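Local coordinates for GTP binding regulator (Thermotoga maritima, PDB 1VR8), which is of unknown function but has a fold similar to that of the Ran-binding protein Mog1p, which suggests a possible role as a GTP-binding regulator, at residues S18-I23 with K48-V53; L63-G68 with K114-I119. All blocks are in the same frame, centred on the assembly; numbering follows the deposited sequence.

Both contacts are built on one antiparallel sheet, and their centres lie about 8 Å apart. Contact 1 sets helix 19-24 against strand 45-56. Contact 2 pairs the next strand, 59-67, with strand 116-122. The two are joined by backbone: Lys-50 O lies 2.8 Å from Val-65 N, and Ala-52 O lies 2.8 Å from Leu-63 N, both probable hydrogen bonds. Leu-19 and Ile-23 of contact 1 also touch Val-65 of contact 2, so the helix packs on both strands. An azide ion, probably from the crystallisation liquor, sits at the far end of contact 2 on Lys-114, and is also hydrogen-bonded to Ile-6 N.

Contact 1: S18-I23 with K48-V53; sequences SLDTAI and KGKVAV
This is helix-on-sheet packing in a fold similar to that of Mog1p: the short N-terminal helix 19-24 lies on one face of the antiparallel sheet, against strand 45-56. The short segments run nearly parallel, with axes 10.0 Å apart and a crossing angle of -17°. Ser-18 is the N-cap: its OG accepts a straight bond from Thr-21 N at 3.1 Å. Lys-50 is the main side chain of the strand. Its chain is extended beyond CG and crosses Leu-19 obliquely, with Lys-50 CD 3.7 Å from Leu-19 CD2. This brings the ammonium group to the Asp-20 carboxylate in the first helical turn. Lys-50 NZ makes a very short salt bridge, 2.5 Å, to Asp-20 OD1, on the syn lone pair. The N-terminal position of Asp-20 probably adds a favourable charge interaction with the helix dipole. One turn on from Leu-19, Ile-23 holds CG2 anti to its backbone N (chi1 -66°), which lays this methyl on Ala-52 CB at 3.6 Å. Ile-23 CD1 reaches back to Lys-50 CB at 4.0 Å. Strand 45-56 lies between its sheet neighbours 32-39 and 59-67. Lys-50 also touches Glu-38 of the former; Leu-19 and Ile-23 rest on Val-65 of the latter.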
loop_
_atom_site.group_PDB
_atom_site.type_symbol
_atom_site.label_atom_id
_atom_site.label_comp_id
_atom_site.label_asym_id
_atom_site.label_seq_id
_atom_site.Cartn_x
_atom_site.Cartn_y
_atom_site.Cartn_z
ATOM N N SER A 18 -14.111 -0.176 -4.526
ATOM C CA SER A 18 -13.922 1.191 -4.066
ATOM C C SER A 18 -12.614 1.397 -3.322
ATOM O O SER A 18 -12.229 0.604 -2.462
ATOM C CB SER A 18 -15.105 1.575 -3.155
ATOM O OG SER A 18 -14.797 2.624 -2.282
ATOM N N LEU A 19 -11.936 2.497 -3.624
ATOM C CA LEU A 19 -10.736 2.862 -2.893
ATOM C C LEU A 19 -11.037 3.030 -1.392
ATOM O O LEU A 19 -10.277 2.578 -0.519
ATOM C CB LEU A 19 -10.124 4.123 -3.488
ATOM C CG LEU A 19 -8.840 4.597 -2.786
ATOM C CD1 LEU A 19 -7.890 5.160 -3.798
ATOM C CD2 LEU A 19 -9.160 5.631 -1.752
ATOM N N ASP A 20 -12.150 3.688 -1.089
ATOM C CA ASP A 20 -12.526 3.887 0.308
ATOM C C ASP A 20 -12.728 2.557 1.009
ATOM O O ASP A 20 -12.241 2.329 2.131
ATOM C CB ASP A 20 -13.800 4.724 0.388
ATOM C CG ASP A 20 -13.553 6.213 0.173
ATOM O OD1 ASP A 20 -12.392 6.639 -0.002
ATOM O OD2 ASP A 20 -14.559 6.969 0.176
ATOM N N THR A 21 -13.440 1.650 0.359
ATOM C CA THR A 21 -13.707 0.363 0.978
ATOM C C THR A 21 -12.423 -0.430 1.150
ATOM O O THR A 21 -12.248 -1.112 2.146
ATOM C CB THR A 21 -14.801 -0.428 0.208
ATOM O OG1 THR A 21 -15.919 0.440 -0.029
ATOM C CG2 THR A 21 -15.270 -1.577 1.067
ATOM N N ALA A 22 -11.475 -0.258 0.233
ATOM C CA ALA A 22 -10.166 -0.883 0.352
ATOM C C ALA A 22 -9.424 -0.473 1.644
ATOM O O ALA A 22 -8.653 -1.245 2.176
ATOM C CB ALA A 22 -9.330 -0.569 -0.820
ATOM N N ILE A 23 -9.671 0.730 2.138
ATOM C CA ILE A 23 -9.137 1.143 3.442
ATOM C C ILE A 23 -9.968 0.585 4.589
ATOM O O ILE A 23 -9.455 -0.046 5.547
ATOM C CB ILE A 23 -9.108 2.682 3.527
ATOM C CG1 ILE A 23 -8.101 3.253 2.512
ATOM C CG2 ILE A 23 -8.792 3.151 4.930
ATOM C CD1 ILE A 23 -8.212 4.694 2.296
ATOM N N LYS A 48 -2.666 10.697 -6.838
ATOM C CA LYS A 48 -3.966 11.126 -6.360
ATOM C C LYS A 48 -4.654 9.927 -5.709
ATOM O O LYS A 48 -5.029 8.962 -6.360
ATOM C CB LYS A 48 -4.754 11.771 -7.494
ATOM C CG LYS A 48 -4.122 13.138 -7.906
ATOM C CD LYS A 48 -4.961 13.917 -8.897
ATOM C CE LYS A 48 -4.329 15.265 -9.303
ATOM N N GLY A 49 -4.770 9.986 -4.392
ATOM C CA GLY A 49 -5.234 8.871 -3.595
ATOM C C GLY A 49 -5.657 9.307 -2.199
ATOM O O GLY A 49 -6.163 10.420 -2.009
ATOM N N LYS A 50 -5.460 8.404 -1.243
ATOM C CA LYS A 50 -5.713 8.672 0.164
ATOM C C LYS A 50 -4.629 8.051 0.992
ATOM O O LYS A 50 -3.971 7.084 0.579
ATOM C CB LYS A 50 -7.086 8.148 0.603
ATOM C CG LYS A 50 -8.190 8.833 -0.113
ATOM C CD LYS A 50 -9.552 8.555 0.501
ATOM C CE LYS A 50 -10.638 9.206 -0.338
ATOM N NZ LYS A 50 -11.950 9.066 0.331
ATOM N N VAL A 51 -4.421 8.627 2.168
ATOM C CA VAL A 51 -3.603 8.032 3.199
ATOM C C VAL A 51 -4.463 7.826 4.461
ATOM O O VAL A 51 -5.215 8.720 4.867
ATOM C CB VAL A 51 -2.342 8.856 3.527
ATOM C CG1 VAL A 51 -2.691 10.252 3.951
ATOM C CG2 VAL A 51 -1.518 8.168 4.615
ATOM N N ALA A 52 -4.307 6.651 5.055
ATOM C CA ALA A 52 -4.968 6.256 6.278
ATOM C C ALA A 52 -3.950 5.911 7.319
ATOM O O ALA A 52 -2.851 5.401 6.990
ATOM C CB ALA A 52 -5.872 5.051 5.998
ATOM N N VAL A 53 -4.248 6.247 8.569
ATOM C CA VAL A 53 -3.429 5.855 9.700
ATOM C C VAL A 53 -4.182 4.836 10.541
ATOM O O VAL A 53 -5.334 5.067 10.939
ATOM C CB VAL A 53 -3.035 7.064 10.581
ATOM C CG1 VAL A 53 -2.119 6.622 11.727
ATOM C CG2 VAL A 53 -2.351 8.125 9.770
#

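Contact 2: L63-G68 with K114-I119. With AZI (azide ion), chain C.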
loop_
_atom_site.group_PDB
_atom_site.type_symbol
_atom_site.label_atom_id
_atom_site.label_comp_id
_atom_site.label_asym_id
_atom_site.label_seq_id
_atom_site.Cartn_x
_atom_site.Cartn_y
_atom_site.Cartn_z
ATOM N N LEU A 63 -0.974 3.901 5.606
ATOM C CA LEU A 63 -1.288 3.229 4.368
ATOM C C LEU A 63 -1.709 4.261 3.334
ATOM O O LEU A 63 -2.684 4.987 3.532
ATOM C CB LEU A 63 -2.403 2.237 4.570
ATOM C CG LEU A 63 -2.964 1.610 3.296
ATOM C CD1 LEU A 63 -1.977 0.602 2.790
ATOM C CD2 LEU A 63 -4.302 0.965 3.542
ATOM N N TYR A 64 -0.963 4.312 2.251
ATOM C CA TYR A 64 -1.246 5.158 1.083
ATOM C C TYR A 64 -1.840 4.278 0.003
ATOM O O TYR A 64 -1.327 3.187 -0.283
ATOM C CB TYR A 64 0.017 5.828 0.559
ATOM C CG TYR A 64 0.721 6.722 1.559
ATOM C CD1 TYR A 64 1.527 6.189 2.561
ATOM C CD2 TYR A 64 0.600 8.088 1.493
ATOM C CE1 TYR A 64 2.153 7.002 3.471
ATOM C CE2 TYR A 64 1.238 8.925 2.411
ATOM C CZ TYR A 64 2.026 8.369 3.391
ATOM O OH TYR A 64 2.652 9.176 4.328
ATOM N N VAL A 65 -2.932 4.748 -0.574
ATOM C CA VAL A 65 -3.631 3.980 -1.591
ATOM C C VAL A 65 -3.916 4.831 -2.821
ATOM O O VAL A 65 -4.399 5.966 -2.714
ATOM C CB VAL A 65 -5.028 3.524 -1.136
ATOM C CG1 VAL A 65 -5.583 2.480 -2.132
ATOM C CG2 VAL A 65 -5.006 3.047 0.290
ATOM N N TYR A 66 -3.691 4.239 -3.985
ATOM C CA TYR A 66 -4.029 4.824 -5.270
ATOM C C TYR A 66 -4.753 3.762 -6.090
ATOM O O TYR A 66 -4.329 2.599 -6.112
ATOM C CB TYR A 66 -2.752 5.295 -6.022
ATOM C CG TYR A 66 -2.971 5.519 -7.509
ATOM C CD1 TYR A 66 -2.899 4.455 -8.423
ATOM C CD2 TYR A 66 -3.267 6.793 -8.006
ATOM C CE1 TYR A 66 -3.140 4.657 -9.758
ATOM C CE2 TYR A 66 -3.505 7.007 -9.367
ATOM C CZ TYR A 66 -3.430 5.919 -10.236
ATOM O OH TYR A 66 -3.651 6.079 -11.592
ATOM N N LYS A 67 -5.848 4.155 -6.741
ATOM C CA LYS A 67 -6.563 3.307 -7.688
ATOM C C LYS A 67 -6.560 4.020 -9.023
ATOM O O LYS A 67 -6.955 5.183 -9.111
ATOM C CB LYS A 67 -8.027 3.125 -7.258
ATOM C CG LYS A 67 -8.813 2.234 -8.196
ATOM C CD LYS A 67 -10.239 2.032 -7.739
ATOM C CE LYS A 67 -10.940 1.061 -8.696
ATOM N NZ LYS A 67 -12.406 1.024 -8.457
ATOM N N GLY A 68 -6.187 3.327 -10.082
ATOM C CA GLY A 68 -6.199 3.899 -11.402
ATOM C C GLY A 68 -5.267 3.255 -12.408
ATOM O O GLY A 68 -4.558 2.302 -12.096
ATOM N N LYS A 114 -2.268 -4.580 -11.277
ATOM C CA LYS A 114 -3.481 -4.148 -11.957
ATOM C C LYS A 114 -3.650 -2.620 -11.797
ATOM O O LYS A 114 -2.770 -1.872 -12.204
ATOM C CB LYS A 114 -4.703 -4.939 -11.441
ATOM C CG LYS A 114 -4.621 -6.464 -11.697
ATOM C CD LYS A 114 -4.616 -6.803 -13.167
ATOM C CE LYS A 114 -4.680 -8.335 -13.414
ATOM N NZ LYS A 114 -4.669 -8.656 -14.875
ATOM N N ASN A 115 -4.774 -2.189 -11.217
ATOM C CA ASN A 115 -5.112 -0.780 -11.083
ATOM C C ASN A 115 -4.926 -0.261 -9.639
ATOM O O ASN A 115 -5.532 0.749 -9.260
ATOM C CB ASN A 115 -6.523 -0.479 -11.595
ATOM C CG ASN A 115 -7.611 -1.269 -10.877
ATOM O OD1 ASN A 115 -7.389 -2.404 -10.456
ATOM N ND2 ASN A 115 -8.819 -0.684 -10.786
ATOM N N TRP A 116 -4.036 -0.893 -8.874
ATOM C CA TRP A 116 -3.831 -0.543 -7.483
ATOM C C TRP A 116 -2.359 -0.318 -7.179
ATOM O O TRP A 116 -1.484 -1.046 -7.663
ATOM C CB TRP A 116 -4.335 -1.676 -6.563
ATOM C CG TRP A 116 -5.827 -1.854 -6.608
ATOM C CD1 TRP A 116 -6.545 -2.778 -7.337
ATOM C CD2 TRP A 116 -6.784 -1.074 -5.911
ATOM N NE1 TRP A 116 -7.878 -2.595 -7.147
ATOM C CE2 TRP A 116 -8.063 -1.547 -6.284
ATOM C CE3 TRP A 116 -6.693 -0.001 -5.022
ATOM C CZ2 TRP A 116 -9.239 -1.011 -5.759
ATOM C CZ3 TRP A 116 -7.852 0.520 -4.503
ATOM C CH2 TRP A 116 -9.117 0.024 -4.881
ATOM N N LEU A 117 -2.104 0.661 -6.322
ATOM C CA LEU A 117 -0.780 0.914 -5.758
ATOM C C LEU A 117 -0.970 1.167 -4.271
ATOM O O LEU A 117 -1.805 1.981 -3.893
ATOM C CB LEU A 117 -0.142 2.115 -6.426
ATOM C CG LEU A 117 1.021 2.802 -5.701
ATOM C CD1 LEU A 117 2.206 1.911 -5.540
ATOM C CD2 LEU A 117 1.375 4.058 -6.479
ATOM N N PHE A 118 -0.191 0.472 -3.450
ATOM C CA PHE A 118 -0.200 0.643 -1.975
ATOM C C PHE A 118 1.178 0.995 -1.483
ATOM O O PHE A 118 2.172 0.472 -2.003
ATOM C CB PHE A 118 -0.640 -0.665 -1.306
ATOM C CG PHE A 118 -2.077 -1.033 -1.603
ATOM C CD1 PHE A 118 -3.106 -0.442 -0.884
ATOM C CD2 PHE A 118 -2.391 -1.885 -2.623
ATOM C CE1 PHE A 118 -4.414 -0.734 -1.156
ATOM C CE2 PHE A 118 -3.719 -2.172 -2.926
ATOM C CZ PHE A 118 -4.722 -1.595 -2.185
ATOM N N ILE A 119 1.243 1.838 -0.457
ATOM C CA ILE A 119 2.470 2.069 0.270
ATOM C C ILE A 119 2.119 1.920 1.748
ATOM O O ILE A 119 1.140 2.531 2.238
ATOM C CB ILE A 119 3.050 3.480 0.055
ATOM C CG1 ILE A 119 3.199 3.813 -1.448
ATOM C CG2 ILE A 119 4.398 3.568 0.794
ATOM C CD1 ILE A 119 3.409 5.279 -1.708
HETATM N N1 AZI C . -4.323 -11.376 -14.969
HETATM N N2 AZI C . -3.954 -12.114 -15.842
HETATM N N3 AZI C . -3.566 -13.128 -16.360
HETATM O O HOH W 1 -2.794 0.517 -13.375
#
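Trp-116 and Lys-67 lie side by side and point the same way, from a non-hydrogen-bonded pair of two antiparallel strands. The Lys-67 chain is fully extended and runs over one face of the six-membered ring of the indole. Its CG, set off toward the rim, is 4.0 Å from the centroid of that Trp-116 ring, 11° off the normal, a CH-pi contact. The same ring takes Val-65 at its edge, in plane, with Val-65 CG1 3.8 Å from Trp-116 CZ3. Val-65 CG1, anti to the backbone N, also meets Phe-118 CE1 at 3.6 Å. Phe-118 and Trp-116 both have CG beside the backbone N, and their rings lean toward the partner strand. Leu-63 CD1 adds a further contact on Phe-118. On the other face of the sheet, Tyr-64 crosses Ile-119 obliquely, CB to CB 3.9 Å, and Tyr-66 crosses Leu-117 at about a right angle.

The pairing is regular and antiparallel, with side chains alternating between two helix-covered faces. Backbone bonds join Tyr-64 with Ile-119 and Tyr-66 with Leu-117 in both directions. Gly-68 N continues the pairing, bonding to Asn-115 O at 2.8 Å from above the carbonyl plane. At phi 156° a CB on Gly-68 would press on Lys-67 O and run into Tyr-66 OH. A water donates to both Gly-68 O and Lys-114 O. Beyond it, Lys-114 NZ bonds azide N1 at 2.7 Å.

Three polar ends reach the N-terminal segment: Lys-67 NZ to Tyr-17 O, Asn-115 ND2 to Glu-15 O, Trp-116 NE1 to Pro-14 O. Helix 19-24 covers the Val-65, Lys-67 and Trp-116 face, where Tyr-137 of helix 126-138 meets the Phe-118 ring. Helix 71-79 packs on Tyr-66, Leu-117 and Ile-119. Strands 45-56 and 106-113 flank the pair within the sheet.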